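Local coordinates for protein TetR-family transcriptional regulator (Pectobacterium atrosepticum, PDB 2HYT) that probably binds operator DNA as a dimer through its helix-turn-helix domain and regulates transcription, as other TetR-family proteins do, at residues A[95-100]-A[166-171]; A[26-31]-A[39-44]; A[74-79]-A[132-137]; A[20-25]-A[65-70]; A[84-89]-A[191-196]. All blocks are in the same frame, centred on the assembly; numbering follows the deposited sequence.

In the fold
The five contacts run from the DNA-binding end of the chain to the far end of the regulatory domain. Interaction 2 joins the end of helix 7-28 to helix 35-42 of the predicted helix-turn-helix, and interaction 4 joins helix 7-28 to helix 56-81; their centres are 13 Å apart and they touch through Q41 on V24 and A42 on T20. Helix 56-81 then carries on to interaction 3, its centre about 22 Å from that of interaction 4. Interactions 1 and 5 use the two ends of helix 85-98, with centres 23 Å apart, and both touch the second subunit. Interaction 3 packs against both, through I78 on A95 and L135 on F89. Interactions 2 and 5 are the far extremes, 44 Å apart between centres.

Interaction 1 (A[95-100]-A[166-171]); sequences AYLEMA and FWIAEG. With EDO (1,2-ethanediol), chain C; EDO (1,2-ethanediol), chain E.
The backbones come nearest at A100 and A169, whose CA atoms are 5.8 Å apart, near the C-terminal ends of helix 85-98 and helix 150-170. I168 carries the contact from its side, and its two branches go to different partners. The longer branch, CG1 and CD1, stands anti to the carbonyl carbon (chi1 -69°) and reaches L97, with CD1 3.9 Å from L97 CB; the two side chains cross at about a right angle. The shorter branch turns to A100, where I168 CG2 lies 3.9 Å from A100 CB. A100 and I168 both set off from the backbone toward the opposite segment, and the small methyl of A100 lets the chains close up here. No hydrogen bond links the segments: the side chains meet through carbon atoms alone, and A100 O, buried beside A169, has no partner in the model. Beyond the contact, E170 binds a 1,2-ethanediol, probably from the crystallisation liquor, with both carboxylate oxygens, O2 of the diol lying 2.6 Å from E170 OE2. E170 also makes salt bridges to R114 and to R126 of the second subunit. L178 of helix 174-190 packs on both L97 and I168, while L110 of helix 103-117 covers A100 and A169, so four helices of the all-helical regulatory domain converge on this point.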
# COMPACT_ATOMS: atom_id res chain seq x y z
N ALA A 95 3.43 -15.65 8.29
CA ALA A 95 2.07 -15.73 8.84
C ALA A 95 1.16 -14.60 8.32
O ALA A 95 -0.02 -14.82 8.02
CB ALA A 95 2.13 -15.72 10.36
N TYR A 96 1.74 -13.42 8.11
CA TYR A 96 1.02 -12.32 7.51
C TYR A 96 0.48 -12.68 6.11
O TYR A 96 -0.68 -12.38 5.75
CB TYR A 96 1.91 -11.08 7.45
CG TYR A 96 1.16 -9.86 7.04
CD1 TYR A 96 0.93 -9.60 5.68
CD2 TYR A 96 0.66 -8.96 7.98
CE1 TYR A 96 0.20 -8.46 5.30
CE2 TYR A 96 -0.05 -7.83 7.60
CZ TYR A 96 -0.28 -7.60 6.24
OH TYR A 96 -0.96 -6.50 5.75
N LEU A 97 1.33 -13.32 5.32
CA LEU A 97 0.90 -13.80 4.01
C LEU A 97 -0.11 -14.94 4.11
O LEU A 97 -1.08 -14.98 3.34
CB LEU A 97 2.10 -14.26 3.19
CG LEU A 97 3.17 -13.21 2.89
CD1 LEU A 97 4.17 -13.76 1.86
CD2 LEU A 97 2.55 -11.89 2.39
N GLU A 98 0.13 -15.87 5.02
CA GLU A 98 -0.79 -17.01 5.26
C GLU A 98 -2.19 -16.52 5.65
O GLU A 98 -3.20 -17.13 5.25
CB GLU A 98 -0.23 -17.93 6.34
CG GLU A 98 0.97 -18.69 5.87
CD GLU A 98 1.76 -19.37 6.98
OE1 GLU A 98 1.54 -19.11 8.18
OE2 GLU A 98 2.64 -20.19 6.59
N MSE A 99 -2.27 -15.40 6.36
CA MSE A 99 -3.55 -14.80 6.70
C MSE A 99 -4.37 -14.37 5.50
O MSE A 99 -5.60 -14.29 5.59
CB MSE A 99 -3.32 -13.61 7.60
CG MSE A 99 -3.09 -13.98 8.94
SE MSE A 99 -2.51 -12.40 10.02
CE MSE A 99 -2.40 -13.36 11.62
N ALA A 100 -3.72 -14.13 4.35
CA ALA A 100 -4.43 -13.71 3.14
C ALA A 100 -5.35 -14.80 2.58
O ALA A 100 -6.14 -14.52 1.68
CB ALA A 100 -3.45 -13.28 2.07
N PHE A 166 -2.27 -8.59 -0.75
CA PHE A 166 -3.25 -8.19 -1.78
C PHE A 166 -3.18 -9.09 -2.99
O PHE A 166 -4.23 -9.55 -3.50
CB PHE A 166 -3.02 -6.76 -2.24
CG PHE A 166 -3.49 -5.71 -1.28
CD1 PHE A 166 -4.74 -5.80 -0.66
CD2 PHE A 166 -2.75 -4.55 -1.08
CE1 PHE A 166 -5.17 -4.79 0.20
CE2 PHE A 166 -3.18 -3.56 -0.20
CZ PHE A 166 -4.42 -3.68 0.41
N TRP A 167 -1.96 -9.34 -3.43
CA TRP A 167 -1.68 -10.13 -4.63
C TRP A 167 -2.19 -11.54 -4.40
O TRP A 167 -2.93 -12.11 -5.22
CB TRP A 167 -0.18 -10.10 -4.94
CG TRP A 167 0.19 -10.91 -6.10
CD1 TRP A 167 -0.08 -10.64 -7.41
CD2 TRP A 167 0.88 -12.17 -6.07
NE1 TRP A 167 0.43 -11.63 -8.20
CE2 TRP A 167 1.02 -12.58 -7.41
CE3 TRP A 167 1.43 -12.96 -5.06
CZ2 TRP A 167 1.64 -13.76 -7.75
CZ3 TRP A 167 2.06 -14.14 -5.42
CH2 TRP A 167 2.12 -14.54 -6.73
N ILE A 168 -1.89 -12.11 -3.25
CA ILE A 168 -2.36 -13.48 -2.97
C ILE A 168 -3.89 -13.52 -2.99
O ILE A 168 -4.49 -14.47 -3.52
CB ILE A 168 -1.83 -13.98 -1.62
CG1 ILE A 168 -0.33 -14.20 -1.70
CG2 ILE A 168 -2.54 -15.24 -1.17
CD1 ILE A 168 0.43 -14.26 -0.35
N ALA A 169 -4.52 -12.48 -2.44
CA ALA A 169 -5.98 -12.41 -2.32
C ALA A 169 -6.67 -12.12 -3.67
O ALA A 169 -7.88 -12.32 -3.77
CB ALA A 169 -6.39 -11.40 -1.22
N GLU A 170 -5.91 -11.68 -4.68
CA GLU A 170 -6.39 -11.44 -6.08
C GLU A 170 -6.49 -12.72 -6.91
O GLU A 170 -7.20 -12.76 -7.93
CB GLU A 170 -5.41 -10.55 -6.86
CG GLU A 170 -5.52 -9.09 -6.58
CD GLU A 170 -4.35 -8.26 -7.13
OE1 GLU A 170 -3.37 -8.79 -7.70
OE2 GLU A 170 -4.42 -7.05 -6.98
N GLY A 171 -5.71 -13.74 -6.53
CA GLY A 171 -5.68 -14.98 -7.29
C GLY A 171 -7.00 -15.73 -7.21
O GLY A 171 -7.75 -15.67 -6.22
C1 EDO C . -0.18 -6.75 -7.10
O1 EDO C . -0.85 -7.40 -8.19
C2 EDO C . -1.24 -6.49 -6.04
O2 EDO C . -2.29 -5.68 -6.57
C1 EDO E . -1.59 -17.28 11.07
O1 EDO E . -0.83 -17.45 12.28
C2 EDO E . -0.84 -17.69 9.82
O2 EDO E . -1.11 -19.07 9.53

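Interaction 2 (A[26-31]-A[39-44]); sequences SERGYA and TAQASL
R28 lies across from Q41, the two side chains reaching for each other from opposite directions between helix 7-28 and helix 35-42. Along the first segment, S26 and E27 continue the helix to R28, its last residue. The R28 chain folds over at chi2 (-66°), which lays the guanidinium over the Q41 amide, the planes stacked but tilted by 28°, with Q41 OE1 3.4 Å above the centre of the guanidinium. The aliphatic part joins in, R28 CG lying 3.2 Å from Q41 OE1. G29 then leaves the helix with positive phi, and Y30 turns its ring inward, edge-to-face with F25 and against helix 103-117. On the other side, helix 35-42 ends in a Schellman motif at S43. This half belongs to the predicted helix-turn-helix, which in TetR proteins reads DNA. V24, a turn before R28, also packs on Q41. The chemistry is that of a face-on stack: R28 NH1 and Q41 NE2 are both donors though 3.1 Å apart, and R28 NE meets Q41 OE1 at a poor angle. The pair is probably held loosely, by van der Waals contact and perhaps the carbonyl dipole over the cationic plane; both residues also touch a crystal neighbour, which may influence their pose.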
# COMPACT_ATOMS: atom_id res chain seq x y z
N SER A 26 -19.63 -12.80 6.93
CA SER A 26 -18.92 -14.05 6.65
C SER A 26 -19.81 -15.02 5.93
O SER A 26 -19.39 -15.67 4.99
CB SER A 26 -18.40 -14.71 7.94
OG SER A 26 -17.77 -15.96 7.64
N GLU A 27 -21.05 -15.15 6.38
CA GLU A 27 -21.97 -16.09 5.78
C GLU A 27 -22.43 -15.62 4.40
O GLU A 27 -22.57 -16.44 3.48
CB GLU A 27 -23.20 -16.29 6.69
CG GLU A 27 -22.90 -17.17 7.90
N ARG A 28 -22.68 -14.33 4.26
CA ARG A 28 -23.37 -13.81 3.09
C ARG A 28 -22.52 -12.99 2.11
O ARG A 28 -22.89 -12.84 0.93
CB ARG A 28 -24.56 -12.95 3.54
CG ARG A 28 -25.62 -13.68 4.36
CD ARG A 28 -26.31 -14.73 3.47
NE ARG A 28 -27.64 -15.08 3.95
CZ ARG A 28 -28.77 -14.49 3.58
NH1 ARG A 28 -28.77 -13.51 2.68
NH2 ARG A 28 -29.93 -14.89 4.11
N GLY A 29 -21.41 -12.43 2.59
CA GLY A 29 -20.60 -11.51 1.80
C GLY A 29 -20.92 -10.06 2.09
O GLY A 29 -22.08 -9.71 2.27
N TYR A 30 -19.88 -9.22 2.12
CA TYR A 30 -20.07 -7.79 2.41
C TYR A 30 -20.90 -7.11 1.30
O TYR A 30 -21.90 -6.47 1.60
CB TYR A 30 -18.73 -7.08 2.55
CG TYR A 30 -18.87 -5.58 2.72
CD1 TYR A 30 -19.15 -5.02 3.97
CD2 TYR A 30 -18.70 -4.72 1.65
CE1 TYR A 30 -19.28 -3.66 4.13
CE2 TYR A 30 -18.83 -3.35 1.81
CZ TYR A 30 -19.10 -2.83 3.06
OH TYR A 30 -19.25 -1.46 3.18
N ALA A 31 -20.51 -7.24 0.03
CA ALA A 31 -21.24 -6.53 -1.06
C ALA A 31 -22.70 -6.95 -1.17
O ALA A 31 -23.58 -6.16 -1.53
CB ALA A 31 -20.55 -6.74 -2.39
N THR A 39 -29.88 -6.06 9.34
CA THR A 39 -30.93 -5.82 10.33
C THR A 39 -31.94 -6.97 10.37
O THR A 39 -32.26 -7.52 11.40
CB THR A 39 -31.60 -4.47 10.05
OG1 THR A 39 -30.61 -3.42 10.21
CG2 THR A 39 -32.86 -4.26 10.96
N ALA A 40 -32.39 -7.38 9.20
CA ALA A 40 -33.34 -8.49 9.12
C ALA A 40 -32.73 -9.82 9.60
O ALA A 40 -33.35 -10.52 10.40
CB ALA A 40 -33.88 -8.61 7.65
N GLN A 41 -31.52 -10.16 9.11
CA GLN A 41 -30.90 -11.44 9.36
C GLN A 41 -30.54 -11.62 10.81
O GLN A 41 -30.66 -12.74 11.35
CB GLN A 41 -29.68 -11.63 8.44
CG GLN A 41 -30.15 -11.78 7.00
CD GLN A 41 -29.01 -11.86 5.99
OE1 GLN A 41 -27.99 -12.50 6.24
NE2 GLN A 41 -29.21 -11.24 4.81
N ALA A 42 -30.19 -10.51 11.47
CA ALA A 42 -29.78 -10.54 12.88
C ALA A 42 -30.91 -10.17 13.84
O ALA A 42 -30.72 -10.11 15.06
CB ALA A 42 -28.55 -9.69 13.09
N SER A 43 -32.09 -9.92 13.30
CA SER A 43 -33.27 -9.51 14.05
C SER A 43 -33.04 -8.30 14.95
O SER A 43 -33.44 -8.27 16.14
CB SER A 43 -33.86 -10.67 14.88
OG SER A 43 -35.26 -10.44 15.10
N LEU A 44 -32.37 -7.31 14.36
CA LEU A 44 -32.08 -6.05 15.05
C LEU A 44 -33.23 -5.05 14.95
O LEU A 44 -34.03 -5.06 14.01
CB LEU A 44 -30.84 -5.44 14.46
CG LEU A 44 -29.61 -6.35 14.38
CD1 LEU A 44 -28.46 -5.50 13.74
CD2 LEU A 44 -29.21 -6.90 15.73

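Interaction 3 (A[74-79]-A[132-137]); sequences RLQAIS and MQRLID. With EDO (1,2-ethanediol), chain D.
S79 and L135 make the closer-packed half of this contact, where helix 56-81 and helix 122-141 come to 7.9 Å between the CA atoms of these two residues. L135 has CG anti to the backbone nitrogen (chi1 179°), and both its methyls reach the serine: CD2 is 3.9 Å and CD1 4.1 Å from S79 CB. S79 faces L135 with its CB, while its OG is hydrogen-bonded to R92 of helix 85-98. The same leucine rests on F89, which ties this side of the contact to the helical core. Helix 56-81 is the long helix that in TetR-family proteins joins the DNA-binding domain to the regulatory domain, and helix 122-141 belongs to the latter; the contact therefore joins the far part of the connecting helix to helix 122-141. One turn earlier on helix 56-81, and one residue earlier on helix 122-141, the packing gives way to a looser polar meeting at the surface. R134 is exposed and was modelled in two conformers. In the one given, Q76 bends at chi2 (68°) and brings OE1 to 3.1 Å from NH2 of R134, yet the angle is too poor for a hydrogen bond, so the approach is tentative. The two chains cross at about a right angle, with amide and guanidinium planes 26° apart. The other end of the Q76 amide is better placed, NE2 being hydrogen-bonded to D80 on its own helix.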
# COMPACT_ATOMS: atom_id res chain seq x y z
N ARG A 74 -2.03 -11.61 17.11
CA ARG A 74 -1.59 -12.92 16.64
C ARG A 74 -0.12 -12.89 16.16
O ARG A 74 0.72 -13.77 16.45
CB ARG A 74 -2.50 -13.40 15.51
CG ARG A 74 -3.86 -13.86 15.99
CD ARG A 74 -4.76 -14.18 14.78
NE ARG A 74 -4.21 -15.25 13.95
CZ ARG A 74 -4.71 -15.63 12.78
NH1 ARG A 74 -5.76 -15.02 12.26
NH2 ARG A 74 -4.12 -16.58 12.10
N LEU A 75 0.21 -11.83 15.44
CA LEU A 75 1.52 -11.66 14.87
C LEU A 75 2.57 -11.36 15.95
O LEU A 75 3.67 -11.92 15.91
CB LEU A 75 1.50 -10.58 13.81
CG LEU A 75 0.70 -10.96 12.57
CD1 LEU A 75 0.37 -9.67 11.83
CD2 LEU A 75 1.43 -11.99 11.69
N GLN A 76 2.23 -10.48 16.90
CA GLN A 76 3.13 -10.17 18.00
C GLN A 76 3.41 -11.44 18.79
O GLN A 76 4.56 -11.67 19.22
CB GLN A 76 2.51 -9.11 18.89
CG GLN A 76 3.39 -8.72 20.10
CD GLN A 76 4.64 -7.98 19.68
OE1 GLN A 76 4.58 -7.01 18.90
NE2 GLN A 76 5.77 -8.40 20.22
N ALA A 77 2.40 -12.29 18.98
CA ALA A 77 2.59 -13.54 19.71
C ALA A 77 3.56 -14.52 19.06
O ALA A 77 4.25 -15.27 19.74
CB ALA A 77 1.28 -14.22 19.96
N ILE A 78 3.61 -14.56 17.73
CA ILE A 78 4.55 -15.41 17.05
C ILE A 78 5.96 -14.99 17.41
O ILE A 78 6.81 -15.85 17.74
CB ILE A 78 4.33 -15.36 15.51
CG1 ILE A 78 3.01 -16.03 15.14
CG2 ILE A 78 5.55 -15.98 14.78
CD1 ILE A 78 2.59 -15.81 13.65
N SER A 79 6.28 -13.70 17.34
CA SER A 79 7.69 -13.34 17.60
C SER A 79 7.99 -13.34 19.10
O SER A 79 9.14 -13.61 19.52
CB SER A 79 8.08 -12.03 16.91
OG SER A 79 7.11 -11.03 17.08
N MSE A 132 6.50 -3.71 13.82
CA MSE A 132 7.63 -4.35 13.16
C MSE A 132 8.95 -3.67 13.53
O MSE A 132 9.98 -4.34 13.67
CB MSE A 132 7.41 -4.36 11.65
CG MSE A 132 8.57 -4.89 10.88
SE MSE A 132 8.92 -6.75 11.29
CE MSE A 132 7.31 -7.67 10.58
N GLN A 133 8.93 -2.35 13.69
CA GLN A 133 10.12 -1.59 14.10
C GLN A 133 10.69 -2.13 15.43
O GLN A 133 11.90 -2.27 15.56
CB GLN A 133 9.78 -0.10 14.25
CG GLN A 133 10.94 0.74 14.68
CD GLN A 133 10.52 2.18 14.85
OE1 GLN A 133 9.44 2.57 14.37
NE2 GLN A 133 11.34 2.95 15.53
N ARG A 134 9.82 -2.41 16.41
CA ARG A 134 10.26 -2.94 17.72
C ARG A 134 11.05 -4.23 17.51
O ARG A 134 12.13 -4.44 18.08
CB ARG A 134 9.08 -3.24 18.64
CG ARG A 134 8.42 -2.02 19.25
CD ARG A 134 7.35 -2.44 20.26
NE ARG A 134 6.10 -2.82 19.60
CZ ARG A 134 5.23 -3.73 20.05
NH1 ARG A 134 5.45 -4.40 21.18
NH2 ARG A 134 4.13 -3.98 19.37
N LEU A 135 10.50 -5.09 16.67
CA LEU A 135 11.17 -6.35 16.38
C LEU A 135 12.53 -6.16 15.64
O LEU A 135 13.53 -6.77 15.97
CB LEU A 135 10.21 -7.25 15.59
CG LEU A 135 10.76 -8.62 15.19
CD1 LEU A 135 11.25 -9.42 16.39
CD2 LEU A 135 9.65 -9.42 14.43
N ILE A 136 12.54 -5.37 14.57
CA ILE A 136 13.77 -5.07 13.85
C ILE A 136 14.84 -4.46 14.75
O ILE A 136 15.99 -4.86 14.67
CB ILE A 136 13.47 -4.17 12.62
CG1 ILE A 136 12.63 -4.97 11.65
CG2 ILE A 136 14.75 -3.66 12.00
CD1 ILE A 136 13.38 -6.15 11.03
N ASP A 137 14.47 -3.50 15.58
CA ASP A 137 15.38 -2.85 16.54
C ASP A 137 16.05 -3.92 17.40
O ASP A 137 17.27 -3.94 17.57
CB ASP A 137 14.57 -1.86 17.38
CG ASP A 137 15.41 -1.04 18.32
OD1 ASP A 137 15.92 -1.63 19.30
OD2 ASP A 137 15.49 0.20 18.14
C1 EDO D . -8.56 -11.92 12.73
O1 EDO D . -7.60 -12.79 13.36
C2 EDO D . -9.76 -12.81 12.40
O2 EDO D . -10.08 -12.75 11.01

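Interaction 4 (A[20-25]-A[65-70]); sequences TARKVF and EQIDAE
R22 NH1 is gripped twice, by E70 OE2 at 2.8 Å and, in the Q66 conformer given, by Q66 OE1 at 3.2 Å. The bond to the glutamate is the firmer and nearly straight, 174° at the hydrogen, and R22 NH2 reaches E70 OE1 at 2.9 Å, completing an end-on, two-pronged salt bridge. Both carboxylate oxygens are met on their syn sides, though the two planes are turned against each other. Q66 lies at the guanidinium edge too, but its amide stands steeply to that plane and the donor sits well above its carbonyl plane. A bend at chi3 (71°) in R22 turns the group into this position, while I67 CG1 covers one face, 3.9 Å from R22 NH2. These bonds fix the rotation of the guanidinium. E104 of helix 103-117 makes a second salt bridge to NH2. Segments 20-25 and 65-70 run at 91° with axes 12.4 Å apart, bridged by the long arginine; helix 103-117 packs against I67 and F25 beside them.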
# COMPACT_ATOMS: atom_id res chain seq x y z
N THR A 20 -21.82 -9.29 15.35
CA THR A 20 -22.89 -9.84 14.49
C THR A 20 -22.68 -9.48 13.05
O THR A 20 -22.84 -10.32 12.17
CB THR A 20 -24.25 -9.34 14.96
OG1 THR A 20 -24.49 -9.92 16.22
CG2 THR A 20 -25.39 -9.72 13.95
N ALA A 21 -22.28 -8.24 12.78
CA ALA A 21 -22.01 -7.84 11.39
C ALA A 21 -20.92 -8.74 10.81
O ALA A 21 -21.03 -9.20 9.68
CB ALA A 21 -21.58 -6.36 11.30
N ARG A 22 -19.86 -9.00 11.59
CA ARG A 22 -18.81 -9.91 11.12
C ARG A 22 -19.34 -11.28 10.79
O ARG A 22 -18.95 -11.88 9.77
CB ARG A 22 -17.70 -10.01 12.18
CG ARG A 22 -16.82 -8.82 12.17
CD ARG A 22 -15.76 -8.90 13.27
NE ARG A 22 -14.73 -9.90 13.01
CZ ARG A 22 -13.72 -10.13 13.84
NH1 ARG A 22 -13.64 -9.47 14.99
NH2 ARG A 22 -12.80 -11.03 13.56
N LYS A 23 -20.23 -11.81 11.62
CA LYS A 23 -20.77 -13.15 11.38
C LYS A 23 -21.60 -13.17 10.11
O LYS A 23 -21.44 -14.07 9.27
CB LYS A 23 -21.61 -13.59 12.56
CG LYS A 23 -22.13 -15.00 12.47
CD LYS A 23 -22.74 -15.41 13.83
CE LYS A 23 -22.95 -16.90 13.94
NZ LYS A 23 -21.65 -17.61 14.19
N VAL A 24 -22.46 -12.17 9.94
CA VAL A 24 -23.33 -12.11 8.74
C VAL A 24 -22.53 -11.87 7.47
O VAL A 24 -22.75 -12.56 6.46
CB VAL A 24 -24.49 -11.10 8.93
CG1 VAL A 24 -25.31 -10.94 7.65
CG2 VAL A 24 -25.36 -11.57 10.09
N PHE A 25 -21.56 -10.96 7.52
CA PHE A 25 -20.76 -10.69 6.34
C PHE A 25 -19.99 -11.97 5.94
O PHE A 25 -19.71 -12.20 4.75
CB PHE A 25 -19.78 -9.53 6.55
CG PHE A 25 -20.40 -8.16 6.64
CD1 PHE A 25 -21.55 -7.81 5.93
CD2 PHE A 25 -19.77 -7.17 7.39
CE1 PHE A 25 -22.08 -6.52 5.98
CE2 PHE A 25 -20.29 -5.88 7.47
CZ PHE A 25 -21.46 -5.56 6.77
N GLU A 65 -11.06 -2.32 11.88
CA GLU A 65 -10.33 -1.96 13.08
C GLU A 65 -10.22 -3.15 14.06
O GLU A 65 -9.14 -3.41 14.61
CB GLU A 65 -10.96 -0.75 13.75
CG GLU A 65 -10.33 -0.38 15.08
CD GLU A 65 -10.99 0.83 15.73
OE1 GLU A 65 -12.24 0.95 15.67
OE2 GLU A 65 -10.25 1.62 16.35
N GLN A 66 -11.32 -3.88 14.27
CA GLN A 66 -11.31 -5.03 15.17
C GLN A 66 -10.44 -6.15 14.62
O GLN A 66 -9.64 -6.73 15.34
CB GLN A 66 -12.69 -5.62 15.35
CG GLN A 66 -13.51 -5.05 16.43
CD GLN A 66 -14.66 -5.98 16.77
OE1 GLN A 66 -15.10 -6.77 15.93
NE2 GLN A 66 -15.10 -5.94 18.01
N ILE A 67 -10.63 -6.45 13.35
CA ILE A 67 -9.83 -7.45 12.70
C ILE A 67 -8.34 -7.10 12.78
O ILE A 67 -7.52 -7.97 13.10
CB ILE A 67 -10.24 -7.66 11.24
CG1 ILE A 67 -11.66 -8.22 11.17
CG2 ILE A 67 -9.30 -8.63 10.55
CD1 ILE A 67 -12.26 -8.33 9.71
N ASP A 68 -7.99 -5.85 12.52
CA ASP A 68 -6.59 -5.39 12.58
C ASP A 68 -5.99 -5.66 13.96
O ASP A 68 -4.85 -6.14 14.07
CB ASP A 68 -6.53 -3.89 12.32
CG ASP A 68 -6.66 -3.52 10.84
OD1 ASP A 68 -6.67 -4.40 9.97
OD2 ASP A 68 -6.75 -2.30 10.58
N ALA A 69 -6.74 -5.33 15.00
CA ALA A 69 -6.28 -5.54 16.37
C ALA A 69 -6.01 -7.00 16.67
O ALA A 69 -5.02 -7.34 17.31
CB ALA A 69 -7.27 -4.93 17.40
N GLU A 70 -6.90 -7.86 16.18
CA GLU A 70 -6.74 -9.30 16.31
C GLU A 70 -5.51 -9.79 15.57
O GLU A 70 -4.76 -10.61 16.10
CB GLU A 70 -7.99 -10.01 15.81
CG GLU A 70 -9.17 -9.73 16.79
CD GLU A 70 -10.50 -10.27 16.32
OE1 GLU A 70 -10.53 -11.09 15.39
OE2 GLU A 70 -11.55 -9.83 16.86

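Interaction 5 (A[84-89]-A[191-196]); sequences DDWEGF and GLLVKP
L193 lies over the face of the W86 indole, a CH-pi contact that joins the start of helix 85-98 to the C-terminal tail of the TetR regulatory domain. L193 CD2 stands 3.6 Å from the centroid of the five-membered ring and only 16° off its normal, so the methyl sits almost directly above the ring centre. Its other methyl, CD1, sits near the pyrrole nitrogen, 3.8 Å from W86 NE1, and the leucine spreads over one face of the indole, the two side chains crossing at a slant. W86 has CG anti to its backbone nitrogen (chi1 176°), which swings the ring out toward the tail. L192, the residue before, crosses W86 at about a right angle and meets the far end of the indole, its CB 4.0 Å from W86 CH2. Its CD1 goes on to F89, one turn along the helix, and again the side chains cross almost perpendicularly. V144 packs on W86 and L193 from the loop after helix 122-141, while L188 of the second subunit reaches L192, placing the contact beside the dimer interface. D84, just before the helix, is its N-cap: D84 OD2 accepts from E87 N at 3.0 Å and also forms a salt bridge with R197 NH1.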
# COMPACT_ATOMS: atom_id res chain seq x y z
N ASP A 84 13.98 -19.06 18.51
CA ASP A 84 15.05 -18.35 17.80
C ASP A 84 14.44 -17.07 17.22
O ASP A 84 13.45 -17.16 16.55
CB ASP A 84 15.60 -19.19 16.66
CG ASP A 84 16.69 -18.48 15.92
OD1 ASP A 84 17.80 -18.38 16.45
OD2 ASP A 84 16.44 -17.95 14.83
N ASP A 85 15.01 -15.91 17.49
CA ASP A 85 14.33 -14.68 17.14
C ASP A 85 14.30 -14.42 15.63
O ASP A 85 13.32 -13.86 15.11
CB ASP A 85 14.87 -13.52 17.92
CG ASP A 85 14.66 -13.70 19.44
OD1 ASP A 85 13.67 -14.38 19.82
OD2 ASP A 85 15.49 -13.24 20.22
N TRP A 86 15.35 -14.84 14.93
CA TRP A 86 15.33 -14.71 13.47
C TRP A 86 14.23 -15.59 12.87
O TRP A 86 13.45 -15.13 12.01
CB TRP A 86 16.67 -15.08 12.85
CG TRP A 86 16.63 -15.03 11.36
CD1 TRP A 86 16.79 -16.09 10.52
CD2 TRP A 86 16.41 -13.88 10.52
NE1 TRP A 86 16.68 -15.68 9.21
CE2 TRP A 86 16.46 -14.33 9.18
CE3 TRP A 86 16.21 -12.54 10.76
CZ2 TRP A 86 16.28 -13.46 8.09
CZ3 TRP A 86 16.04 -11.68 9.69
CH2 TRP A 86 16.11 -12.15 8.36
N GLU A 87 14.13 -16.82 13.33
CA GLU A 87 13.09 -17.73 12.82
C GLU A 87 11.71 -17.22 13.22
O GLU A 87 10.76 -17.35 12.45
CB GLU A 87 13.32 -19.16 13.30
CG GLU A 87 14.63 -19.76 12.81
CD GLU A 87 14.72 -19.90 11.30
OE1 GLU A 87 13.68 -20.08 10.64
OE2 GLU A 87 15.85 -19.83 10.78
N GLY A 88 11.59 -16.60 14.39
CA GLY A 88 10.34 -16.02 14.79
C GLY A 88 9.92 -14.87 13.87
O GLY A 88 8.74 -14.66 13.57
N PHE A 89 10.90 -14.09 13.44
CA PHE A 89 10.65 -12.98 12.51
C PHE A 89 10.21 -13.52 11.15
O PHE A 89 9.23 -13.04 10.58
CB PHE A 89 11.92 -12.12 12.40
CG PHE A 89 11.97 -11.26 11.16
CD1 PHE A 89 11.28 -10.10 11.11
CD2 PHE A 89 12.74 -11.62 10.07
CE1 PHE A 89 11.34 -9.29 9.98
CE2 PHE A 89 12.81 -10.82 8.95
CZ PHE A 89 12.09 -9.64 8.91
N GLY A 191 18.85 -11.26 2.97
CA GLY A 191 19.87 -10.21 2.87
C GLY A 191 19.97 -9.38 4.13
O GLY A 191 20.96 -8.70 4.37
N LEU A 192 18.93 -9.42 4.97
CA LEU A 192 18.99 -8.69 6.24
C LEU A 192 20.01 -9.24 7.21
O LEU A 192 20.44 -8.51 8.12
CB LEU A 192 17.64 -8.70 6.90
CG LEU A 192 16.53 -8.11 6.02
CD1 LEU A 192 15.28 -8.01 6.88
CD2 LEU A 192 16.91 -6.80 5.40
N LEU A 193 20.38 -10.52 7.08
CA LEU A 193 21.27 -11.15 8.05
C LEU A 193 22.70 -10.64 7.95
O LEU A 193 23.21 -10.40 6.85
CB LEU A 193 21.30 -12.65 7.86
CG LEU A 193 20.04 -13.43 8.25
CD1 LEU A 193 20.06 -14.88 7.73
CD2 LEU A 193 19.86 -13.47 9.78
N VAL A 194 23.32 -10.44 9.11
CA VAL A 194 24.75 -10.15 9.18
C VAL A 194 25.54 -11.36 8.66
O VAL A 194 26.43 -11.21 7.82
CB VAL A 194 25.18 -9.82 10.63
CG1 VAL A 194 26.68 -9.75 10.75
CG2 VAL A 194 24.56 -8.48 11.06
N LYS A 195 25.17 -12.54 9.17
CA LYS A 195 25.84 -13.80 8.89
C LYS A 195 24.83 -14.77 8.27
O LYS A 195 23.82 -15.12 8.91
CB LYS A 195 26.38 -14.40 10.20
CG LYS A 195 27.04 -15.78 10.03
N PRO A 196 25.07 -15.21 7.03
CA PRO A 196 24.12 -16.16 6.42
C PRO A 196 23.99 -17.45 7.20
O PRO A 196 24.94 -17.90 7.84
CB PRO A 196 24.73 -16.44 5.04
CG PRO A 196 25.64 -15.25 4.76
CD PRO A 196 26.18 -14.87 6.12